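Local coordinates for Ycf54 protein (PDB 3HZE), which is of unknown function in this organism but belongs to the Ycf54 family, whose members probably assist the oxidative cyclase step of chlorophyll biosynthesis, at residues Y6-K11 with P44-L49; E37-L42 with I69-Q74. All blocks are in the same frame, centred on the assembly; numbering follows the deposited sequence.

Contact 1 (Y6-K11 with P44-L49); sequences YILASK and PEPAFL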
# COMPACT_ATOMS: atom_id res chain seq x y z
N TYR A 6 6.06 0.19 -0.70
CA TYR A 6 4.69 0.67 -0.55
C TYR A 6 4.47 2.11 -0.93
O TYR A 6 5.40 2.92 -0.93
CB TYR A 6 4.26 0.50 0.91
CG TYR A 6 5.01 1.44 1.84
CD1 TYR A 6 4.63 2.77 1.99
CD2 TYR A 6 6.15 1.01 2.53
CE1 TYR A 6 5.37 3.66 2.79
CE2 TYR A 6 6.89 1.88 3.32
CZ TYR A 6 6.50 3.20 3.45
OH TYR A 6 7.24 4.05 4.24
N ILE A 7 3.23 2.44 -1.27
CA ILE A 7 2.87 3.82 -1.52
C ILE A 7 1.86 4.08 -0.40
O ILE A 7 1.13 3.18 0.01
CB ILE A 7 2.18 4.06 -2.89
CG1 ILE A 7 1.00 3.12 -3.08
CG2 ILE A 7 3.22 3.97 -4.01
CD1 ILE A 7 0.02 3.59 -4.13
N LEU A 8 1.85 5.29 0.13
CA LEU A 8 0.94 5.64 1.20
C LEU A 8 0.16 6.89 0.82
O LEU A 8 0.73 7.84 0.31
CB LEU A 8 1.74 5.89 2.49
CG LEU A 8 1.00 6.39 3.73
CD1 LEU A 8 0.08 5.29 4.27
CD2 LEU A 8 2.04 6.79 4.79
N ALA A 9 -1.15 6.88 1.06
CA ALA A 9 -1.97 8.05 0.75
C ALA A 9 -3.24 8.05 1.58
O ALA A 9 -3.63 7.02 2.14
CB ALA A 9 -2.33 8.07 -0.74
N SER A 10 -3.91 9.20 1.63
CA SER A 10 -5.14 9.31 2.39
C SER A 10 -6.21 8.50 1.67
O SER A 10 -6.15 8.34 0.44
CB SER A 10 -5.58 10.78 2.48
OG SER A 10 -5.94 11.28 1.20
N LYS A 11 -7.18 7.98 2.41
CA LYS A 11 -8.24 7.21 1.81
C LYS A 11 -9.05 8.16 0.93
O LYS A 11 -9.64 7.76 -0.08
CB LYS A 11 -9.13 6.58 2.89
CG LYS A 11 -8.34 5.81 3.94
CD LYS A 11 -8.99 4.50 4.34
CE LYS A 11 -10.38 4.69 4.92
NZ LYS A 11 -10.93 3.41 5.45
N PRO A 44 -5.59 -0.88 4.38
CA PRO A 44 -6.13 0.36 4.96
C PRO A 44 -5.61 0.54 6.38
O PRO A 44 -5.35 -0.45 7.07
CB PRO A 44 -7.64 0.15 4.91
CG PRO A 44 -7.78 -1.33 5.08
CD PRO A 44 -6.65 -1.90 4.24
N GLU A 45 -5.44 1.79 6.80
CA GLU A 45 -4.95 2.09 8.15
C GLU A 45 -3.85 1.10 8.54
O GLU A 45 -3.98 0.36 9.52
CB GLU A 45 -6.12 2.02 9.13
CG GLU A 45 -7.25 2.98 8.76
CD GLU A 45 -8.44 2.87 9.68
OE1 GLU A 45 -8.28 3.09 10.90
OE2 GLU A 45 -9.55 2.58 9.18
N PRO A 46 -2.74 1.09 7.77
CA PRO A 46 -1.59 0.20 7.98
C PRO A 46 -0.95 0.32 9.36
O PRO A 46 -0.66 1.42 9.83
CB PRO A 46 -0.64 0.59 6.85
CG PRO A 46 -0.94 2.03 6.64
CD PRO A 46 -2.45 2.06 6.70
N ALA A 47 -0.76 -0.82 10.01
CA ALA A 47 -0.17 -0.85 11.35
C ALA A 47 1.27 -0.34 11.36
O ALA A 47 1.68 0.32 12.32
CB ALA A 47 -0.22 -2.27 11.92
N PHE A 48 2.03 -0.63 10.31
CA PHE A 48 3.42 -0.19 10.27
C PHE A 48 3.60 1.32 10.42
O PHE A 48 4.58 1.78 11.00
CB PHE A 48 4.12 -0.71 9.00
CG PHE A 48 3.81 0.08 7.74
CD1 PHE A 48 4.46 1.29 7.48
CD2 PHE A 48 2.89 -0.40 6.81
CE1 PHE A 48 4.21 2.00 6.30
CE2 PHE A 48 2.62 0.31 5.63
CZ PHE A 48 3.28 1.51 5.37
N LEU A 49 2.65 2.07 9.90
CA LEU A 49 2.72 3.53 9.94
C LEU A 49 2.78 4.10 11.36
O LEU A 49 3.13 5.27 11.55
CB LEU A 49 1.53 4.12 9.19
CG LEU A 49 1.44 5.64 9.05
CD1 LEU A 49 2.68 6.17 8.34
CD2 LEU A 49 0.17 5.98 8.27

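Contact 2 (E37-L42 with I69-Q74); sequences EIDFWL and ISTNQQ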
# COMPACT_ATOMS: atom_id res chain seq x y z
N GLU A 37 1.59 -16.03 -8.04
CA GLU A 37 1.10 -15.74 -6.69
C GLU A 37 0.94 -14.23 -6.49
O GLU A 37 1.85 -13.46 -6.79
CB GLU A 37 2.06 -16.29 -5.64
CG GLU A 37 1.65 -15.97 -4.21
CD GLU A 37 2.68 -16.43 -3.19
OE1 GLU A 37 3.86 -16.06 -3.33
OE2 GLU A 37 2.30 -17.16 -2.25
N ILE A 38 -0.21 -13.81 -5.97
CA ILE A 38 -0.45 -12.39 -5.72
C ILE A 38 0.60 -11.86 -4.75
O ILE A 38 0.79 -12.42 -3.67
CB ILE A 38 -1.84 -12.14 -5.08
CG1 ILE A 38 -2.95 -12.66 -6.00
CG2 ILE A 38 -2.03 -10.66 -4.81
CD1 ILE A 38 -2.92 -12.07 -7.38
N ASP A 39 1.30 -10.78 -5.13
CA ASP A 39 2.31 -10.19 -4.25
C ASP A 39 2.11 -8.70 -4.05
O ASP A 39 3.06 -7.96 -3.82
CB ASP A 39 3.71 -10.45 -4.80
CG ASP A 39 3.90 -9.89 -6.20
OD1 ASP A 39 2.95 -9.29 -6.74
OD2 ASP A 39 5.00 -10.06 -6.76
N PHE A 40 0.86 -8.25 -4.17
CA PHE A 40 0.51 -6.85 -3.97
C PHE A 40 -0.78 -6.87 -3.17
O PHE A 40 -1.65 -7.72 -3.41
CB PHE A 40 0.30 -6.13 -5.31
CG PHE A 40 -0.63 -6.85 -6.24
CD1 PHE A 40 -0.18 -7.93 -7.00
CD2 PHE A 40 -1.96 -6.45 -6.36
CE1 PHE A 40 -1.06 -8.60 -7.86
CE2 PHE A 40 -2.83 -7.11 -7.21
CZ PHE A 40 -2.38 -8.19 -7.96
N TRP A 41 -0.91 -5.94 -2.22
CA TRP A 41 -2.07 -5.91 -1.34
C TRP A 41 -2.51 -4.53 -0.87
O TRP A 41 -1.67 -3.64 -0.67
CB TRP A 41 -1.76 -6.73 -0.08
CG TRP A 41 -1.16 -8.07 -0.34
CD1 TRP A 41 -1.84 -9.22 -0.59
CD2 TRP A 41 0.24 -8.41 -0.36
NE1 TRP A 41 -0.96 -10.26 -0.77
CE2 TRP A 41 0.32 -9.79 -0.64
CE3 TRP A 41 1.42 -7.68 -0.18
CZ2 TRP A 41 1.55 -10.46 -0.73
CZ3 TRP A 41 2.64 -8.34 -0.28
CH2 TRP A 41 2.70 -9.73 -0.55
N LEU A 42 -3.82 -4.38 -0.67
CA LEU A 42 -4.43 -3.14 -0.19
C LEU A 42 -4.42 -3.25 1.34
O LEU A 42 -4.95 -4.21 1.90
CB LEU A 42 -5.89 -3.06 -0.65
CG LEU A 42 -6.56 -1.73 -0.99
CD1 LEU A 42 -8.03 -1.85 -0.63
CD2 LEU A 42 -5.93 -0.56 -0.27
N ILE A 69 0.88 -2.23 -0.54
CA ILE A 69 2.17 -2.85 -0.29
C ILE A 69 2.44 -4.00 -1.26
O ILE A 69 1.51 -4.73 -1.63
CB ILE A 69 2.22 -3.37 1.17
CG1 ILE A 69 1.86 -2.23 2.12
CG2 ILE A 69 3.60 -3.92 1.50
CD1 ILE A 69 1.71 -2.65 3.57
N SER A 70 3.69 -4.15 -1.67
CA SER A 70 4.06 -5.21 -2.60
C SER A 70 5.53 -5.57 -2.51
O SER A 70 6.37 -4.74 -2.18
CB SER A 70 3.74 -4.78 -4.04
OG SER A 70 4.13 -5.79 -4.97
N THR A 71 5.85 -6.83 -2.81
CA THR A 71 7.25 -7.23 -2.78
C THR A 71 7.87 -6.97 -4.15
O THR A 71 9.06 -7.22 -4.37
CB THR A 71 7.40 -8.71 -2.40
OG1 THR A 71 6.49 -9.50 -3.17
CG2 THR A 71 7.11 -8.90 -0.91
N ASN A 72 7.05 -6.46 -5.08
CA ASN A 72 7.51 -6.12 -6.42
C ASN A 72 7.73 -4.60 -6.43
O ASN A 72 6.77 -3.83 -6.49
CB ASN A 72 6.45 -6.48 -7.46
CG ASN A 72 6.88 -6.15 -8.89
OD1 ASN A 72 7.44 -5.08 -9.14
ND2 ASN A 72 6.62 -7.06 -9.82
N GLN A 73 8.98 -4.18 -6.37
CA GLN A 73 9.28 -2.75 -6.33
C GLN A 73 8.83 -1.96 -7.55
O GLN A 73 8.40 -0.82 -7.42
CB GLN A 73 10.78 -2.54 -6.10
CG GLN A 73 11.21 -1.08 -6.14
CD GLN A 73 12.65 -0.89 -5.69
OE1 GLN A 73 13.52 -1.71 -6.01
NE2 GLN A 73 12.91 0.19 -4.97
N GLN A 74 8.92 -2.55 -8.74
CA GLN A 74 8.51 -1.83 -9.95
C GLN A 74 7.03 -1.49 -9.96
O GLN A 74 6.65 -0.44 -10.47
CB GLN A 74 8.87 -2.63 -11.20
CG GLN A 74 10.36 -2.55 -11.55
CD GLN A 74 11.25 -2.96 -10.39
OE1 GLN A 74 11.19 -4.10 -9.92
NE2 GLN A 74 12.09 -2.04 -9.92
O HOH W 1 3.21 -6.74 -7.77
O HOH W 2 5.98 -9.94 -9.17
O HOH W 3 7.51 -10.23 -5.54

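Contact 1 (Y6-K11 with P44-L49)
The tip of the F48 ring rests on the Y6 ring. F48 CZ lies 3.7 Å above the plane of the Y6 ring, over its centre. The pair is oblique, with planes at 49° and centroids 4.7 Å apart. In F48, CG sits between the backbone N and the carbonyl carbon (chi1 79°), and this turns the ring toward strand 3-10. F54 meets F48 edge-to-face, which extends the aromatic cluster. The Y6 hydroxyl is hydrogen-bonded to OE1 of Q57 in helix 55-60.

The aliphatic part is built on L8. Its CD2 touches CD1 of L49 at 3.7 Å, and the two leucine side chains cross at about a right angle. L49 CD2 lies 4.1 Å from L8 CD1. P46 offers the corner of its ring at a slant, P46 CG standing 4.2 Å from L8 CD1. In L8, CG is anti to the backbone N (chi1 175°), and the branched end reaches both partners.

Charge appears at the partly exposed end. K11 NZ and E45 OE2 are 4.1 Å apart, too far for a salt bridge. The bend in the K11 chain and the extended chain of E45 bring the two charged ends toward each other at the margin.

Segment 44-49, which leaves strand 40-44, thus covers the sheet face that carries Y6 and L8. I7, on the other face, packs against helix 73-83. The contact is held by aromatic and aliphatic burial, and K11 and E45 probably add only a modest attraction at its margin.

Contact 2 (E37-L42 with I69-Q74)
D39 and S70 meet where the two strands part, and the packing is tight here. The D39 carbonyl oxygen is gripped twice. S70 OG, anti to its backbone N (chi1 178°), reaches D39 O and donates to it at 2.7 Å from above the carbonyl plane. T71 N donates to D39 O at 3.2 Å, nearly along the C=O axis. S70 OG also accepts from N72 N at 3.0 Å, which makes an ST turn. An alanine at S70 would probably leave N72 N without this acceptor and D39 O with T71 N as its remaining donor of the two. W41 and I69 form an antiparallel hydrogen-bonded pair (W41 N to I69 O 2.8 Å, I69 N to W41 O 2.9 Å). W41 CE3 lies 3.3 Å from I69 O, and one ring face lies over the D39 carbonyl carbon, offset toward the rim.

The D39 carboxylate side is looser and wet. Three waters link it to S70 OG, N72 ND2 and T71 OG1. D39 OD1 also bonds the Y31 hydroxyl, and N72 OD1 caps F75 N.

F40 and S70 face helices 21-34 and 73-83. W41 and I69 take the other face, where I69 meets Y4 of strand 3-10.

How the contacts relate
The centres of the two contacts are 14 Å apart. Their segments alternate along the chain in the order 6-11, 37-42, 44-49, 69-74. Both reach the same antiparallel sheet, in which strand 65-70 lies between strands 40-44 and 3-10. Contact 2 pairs 40-44, an outermost strand, with 65-70. Contact 1 places the loop that follows strand 40-44 across the sheet onto strand 3-10. They touch directly at I69, whose CD1 is 3.7 Å from F48 CE2. I69 also packs on Y6. Strand pairing and loop packing therefore meet in one hydrophobic layer, opposite the face covered by helices 21-34 and 73-83.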